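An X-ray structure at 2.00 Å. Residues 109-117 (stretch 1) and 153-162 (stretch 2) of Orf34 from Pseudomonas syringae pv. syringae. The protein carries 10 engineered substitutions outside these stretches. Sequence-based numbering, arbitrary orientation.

Stretch 1 (109-117) IFPQTCPET
Stretch 2 153-162: QQLQRHNLTL

A loop that crosses a helix can be held with very few direct polar bonds, provided its side chains fit the helix surface and water fills the polar gaps. Residues 109-117 and 153-162 of Orf34 illustrate the principle, burying 487 Å² between them, both sides summed.

Stretch 2 is helical throughout, with phi/psi close to -63/-42 and i to i-4 bonds such as Leu160 N to Gln156 O (3.0 Å) and His158 N to Gln154 O (2.8 Å). Stretch 1 starts as strand at Ile109 and Phe110, stays extended through Pro111 (-80/167), Gln112 (-83/157), Thr113 (-119/138) and Cys114 (-77/120), then turns at Pro115 (-58/-35) and Glu116 (-79/-25). A weak hydrogen bond from Thr117 N to Cys114 O (3.3 Å) closes this turn. The register is set by two close approaches: the CA atoms of Gln112 and Arg157 lie 5.8 Å apart, those of Pro115 and Leu160 6.6 Å. The loop passes across the helix rather than running alongside it, Phe110 reaching Thr161 at one end and Glu116 reaching Gln156 at the other.

Gln112 is the centre of the contact. Its CA-to-CB bond points toward the helix. The backbone sets CB 3.5 Å from Arg157 CD; chi1 -53° (m) puts CG 3.3 Å from Gln154 OE1; chi2 -64° (m) and chi3 -37° then turn the amide. This turn carries the amide to His158, with NE2 4.0 Å from CE1. Here water 1 does the bonding: it donates to Gln112 OE1 (2.7 Å) and hydrogen-bonds His158 ND1 (3.0 Å) and Thr161 OG1 (2.8 Å). Thr161 is m (-57°); its OG1 also lies 4.4 Å from CE1 of Phe110, whose p rotamer (chi1 56°, chi2 88°) brings the ring's end nearer the helix.

Arg157 is m, t, t (-64°, 161°, -165°), with chi4 161°. Chi1 places CG 3.6 Å from Thr113 O, and the extended remainder carries the guanidinium on, so that NH1 donates to Gln154 OE1 at 2.9 Å and 167°. Gln154 meets it with chi1 -93°, between wells, chi2 -57° (m) and chi3 85°. A second water joins the backbones, accepting from Thr113 N and donating to Arg157 O, both at 2.9 Å.

Further along, contacts become largely apolar. Leu160, t and p (-179°, 61°), places CD2 3.5 Å from Thr113 O, 4.0 Å from Thr113 CB (chi1 -58°, m) and 4.0 Å from Pro115 CG. The Pro115 ring, C-gamma exo, also sets CG 3.6 Å from Gln156 CG. Cys114 (t, 175°) points its CB away.

Gln156 is t, t (170°, -156°) with chi3 39°, an extension that carries its amide past the proline to Glu116. Glu116 reaches back with m, p (-73°, 81°) and chi3 22°. Gln156 NE2 donates to Glu116 OE1 at 3.0 Å, but the 127° angle makes this bond weak; OE2, though 2.9 Å from NE2, is too poorly angled to count. The bond to OE1 is the sole direct hydrogen bond between the stretches.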

# COMPACT_ATOMS: atom_id res chain seq x y z
N ILE A 109 0.48 -9.04 -1.22
CA ILE A 109 -0.35 -8.37 -0.22
C ILE A 109 -0.76 -9.40 0.82
O ILE A 109 -1.20 -10.49 0.49
CB ILE A 109 -1.59 -7.74 -0.86
CG1 ILE A 109 -1.18 -6.69 -1.90
CG2 ILE A 109 -2.51 -7.12 0.21
CD1 ILE A 109 -2.32 -6.15 -2.74
N PHE A 110 -0.61 -9.05 2.09
CA PHE A 110 -0.95 -10.00 3.14
C PHE A 110 -1.35 -9.25 4.39
O PHE A 110 -0.90 -8.13 4.61
CB PHE A 110 0.22 -10.96 3.41
CG PHE A 110 1.51 -10.26 3.77
CD1 PHE A 110 1.79 -9.93 5.09
CD2 PHE A 110 2.43 -9.93 2.79
CE1 PHE A 110 2.99 -9.28 5.43
CE2 PHE A 110 3.63 -9.27 3.11
CZ PHE A 110 3.90 -8.95 4.43
N PRO A 111 -2.21 -9.86 5.21
CA PRO A 111 -2.60 -9.24 6.47
C PRO A 111 -1.52 -9.47 7.52
O PRO A 111 -0.62 -10.29 7.29
CB PRO A 111 -3.89 -9.97 6.82
CG PRO A 111 -3.65 -11.37 6.27
CD PRO A 111 -2.89 -11.15 4.99
N GLN A 112 -1.60 -8.76 8.64
CA GLN A 112 -0.70 -9.01 9.76
C GLN A 112 -1.21 -10.16 10.61
O GLN A 112 -2.41 -10.44 10.61
CB GLN A 112 -0.55 -7.76 10.63
CG GLN A 112 -0.15 -6.53 9.85
CD GLN A 112 1.23 -6.65 9.23
OE1 GLN A 112 2.14 -7.23 9.81
NE2 GLN A 112 1.37 -6.13 8.02
N THR A 113 -0.32 -10.80 11.35
CA THR A 113 -0.71 -11.91 12.21
C THR A 113 -0.40 -11.62 13.69
O THR A 113 0.64 -11.06 14.03
CB THR A 113 0.01 -13.19 11.77
OG1 THR A 113 -0.32 -13.47 10.40
CG2 THR A 113 -0.37 -14.37 12.66
N CYS A 114 -1.32 -11.98 14.57
CA CYS A 114 -1.08 -11.91 16.00
C CYS A 114 -0.20 -13.09 16.44
O CYS A 114 -0.57 -14.23 16.25
CB CYS A 114 -2.42 -11.93 16.74
SG CYS A 114 -2.26 -11.99 18.52
N PRO A 115 0.97 -12.80 17.02
CA PRO A 115 1.97 -13.79 17.44
C PRO A 115 1.42 -14.79 18.45
O PRO A 115 1.82 -15.96 18.44
CB PRO A 115 3.06 -12.93 18.09
CG PRO A 115 2.89 -11.58 17.50
CD PRO A 115 1.42 -11.42 17.27
N GLU A 116 0.54 -14.33 19.33
CA GLU A 116 0.04 -15.17 20.41
C GLU A 116 -1.05 -16.15 19.97
O GLU A 116 -1.24 -17.19 20.60
CB GLU A 116 -0.49 -14.30 21.56
CG GLU A 116 0.60 -13.61 22.36
CD GLU A 116 1.12 -12.34 21.69
OE1 GLU A 116 0.40 -11.76 20.85
OE2 GLU A 116 2.26 -11.94 22.01
N THR A 117 -1.76 -15.83 18.89
CA THR A 117 -2.89 -16.65 18.45
C THR A 117 -2.78 -17.23 17.04
O THR A 117 -3.51 -18.15 16.68
CB THR A 117 -4.18 -15.86 18.47
OG1 THR A 117 -4.06 -14.79 17.52
CG2 THR A 117 -4.45 -15.28 19.85
N GLN A 153 0.85 -2.43 18.58
CA GLN A 153 0.46 -3.71 18.00
C GLN A 153 1.06 -3.94 16.61
O GLN A 153 1.56 -5.03 16.31
CB GLN A 153 -1.06 -3.83 17.96
CG GLN A 153 -1.70 -3.72 19.35
CD GLN A 153 -1.30 -4.86 20.28
OE1 GLN A 153 -1.74 -6.00 20.12
NE2 GLN A 153 -0.46 -4.55 21.27
N GLN A 154 1.02 -2.92 15.74
CA GLN A 154 1.60 -3.10 14.40
C GLN A 154 3.09 -3.44 14.50
O GLN A 154 3.60 -4.24 13.72
CB GLN A 154 1.42 -1.86 13.52
CG GLN A 154 0.18 -1.85 12.62
CD GLN A 154 0.06 -3.04 11.67
OE1 GLN A 154 -0.44 -4.09 12.05
NE2 GLN A 154 0.49 -2.87 10.40
N LEU A 155 3.78 -2.83 15.46
CA LEU A 155 5.20 -3.10 15.64
C LEU A 155 5.44 -4.57 15.95
O LEU A 155 6.34 -5.19 15.38
CB LEU A 155 5.79 -2.24 16.75
CG LEU A 155 7.24 -2.56 17.12
CD1 LEU A 155 8.16 -2.34 15.93
CD2 LEU A 155 7.69 -1.72 18.30
N GLN A 156 4.64 -5.13 16.86
CA GLN A 156 4.76 -6.54 17.22
C GLN A 156 4.48 -7.46 16.01
O GLN A 156 5.15 -8.48 15.82
CB GLN A 156 3.80 -6.86 18.38
CG GLN A 156 3.64 -8.33 18.73
CD GLN A 156 2.30 -8.64 19.42
OE1 GLN A 156 1.25 -8.09 19.07
NE2 GLN A 156 2.34 -9.52 20.42
N ARG A 157 3.52 -7.06 15.19
CA ARG A 157 3.15 -7.82 14.00
C ARG A 157 4.26 -7.76 12.93
O ARG A 157 4.57 -8.78 12.29
CB ARG A 157 1.83 -7.30 13.42
CG ARG A 157 0.62 -7.49 14.35
CD ARG A 157 -0.52 -6.56 13.94
NE ARG A 157 -1.54 -6.44 14.98
CZ ARG A 157 -2.42 -5.45 15.04
NH1 ARG A 157 -2.42 -4.47 14.13
NH2 ARG A 157 -3.30 -5.44 16.03
N HIS A 158 4.85 -6.58 12.73
CA HIS A 158 5.99 -6.44 11.81
C HIS A 158 7.20 -7.25 12.29
O HIS A 158 7.89 -7.89 11.50
CB HIS A 158 6.38 -4.97 11.64
CG HIS A 158 5.49 -4.22 10.69
ND1 HIS A 158 5.25 -4.64 9.40
CD2 HIS A 158 4.80 -3.06 10.85
CE1 HIS A 158 4.45 -3.78 8.80
NE2 HIS A 158 4.16 -2.81 9.66
N ASN A 159 7.46 -7.22 13.60
CA ASN A 159 8.55 -8.02 14.17
C ASN A 159 8.34 -9.52 13.95
O ASN A 159 9.31 -10.26 13.74
CB ASN A 159 8.71 -7.71 15.67
CG ASN A 159 9.61 -6.50 15.90
OD1 ASN A 159 10.55 -6.26 15.14
ND2 ASN A 159 9.32 -5.73 16.95
N LEU A 160 7.09 -9.97 14.01
CA LEU A 160 6.81 -11.37 13.73
C LEU A 160 7.23 -11.72 12.29
O LEU A 160 7.90 -12.72 12.06
CB LEU A 160 5.32 -11.70 13.96
CG LEU A 160 4.88 -13.15 13.72
CD1 LEU A 160 5.64 -14.12 14.65
CD2 LEU A 160 3.37 -13.31 13.90
N THR A 161 6.85 -10.88 11.34
CA THR A 161 7.24 -11.07 9.94
C THR A 161 8.76 -11.11 9.79
O THR A 161 9.31 -12.01 9.15
CB THR A 161 6.65 -9.95 9.06
OG1 THR A 161 5.24 -9.94 9.21
CG2 THR A 161 6.99 -10.16 7.57
N LEU A 162 9.44 -10.14 10.40
CA LEU A 162 10.90 -10.09 10.33
C LEU A 162 11.52 -11.33 10.96
O LEU A 162 12.49 -11.91 10.43
CB LEU A 162 11.42 -8.83 11.03
CG LEU A 162 11.02 -7.49 10.41
CD1 LEU A 162 11.50 -6.32 11.26
CD2 LEU A 162 11.60 -7.37 9.00
O HOH W 1 4.49 -7.38 8.41
O HOH W 2 2.51 -10.35 11.10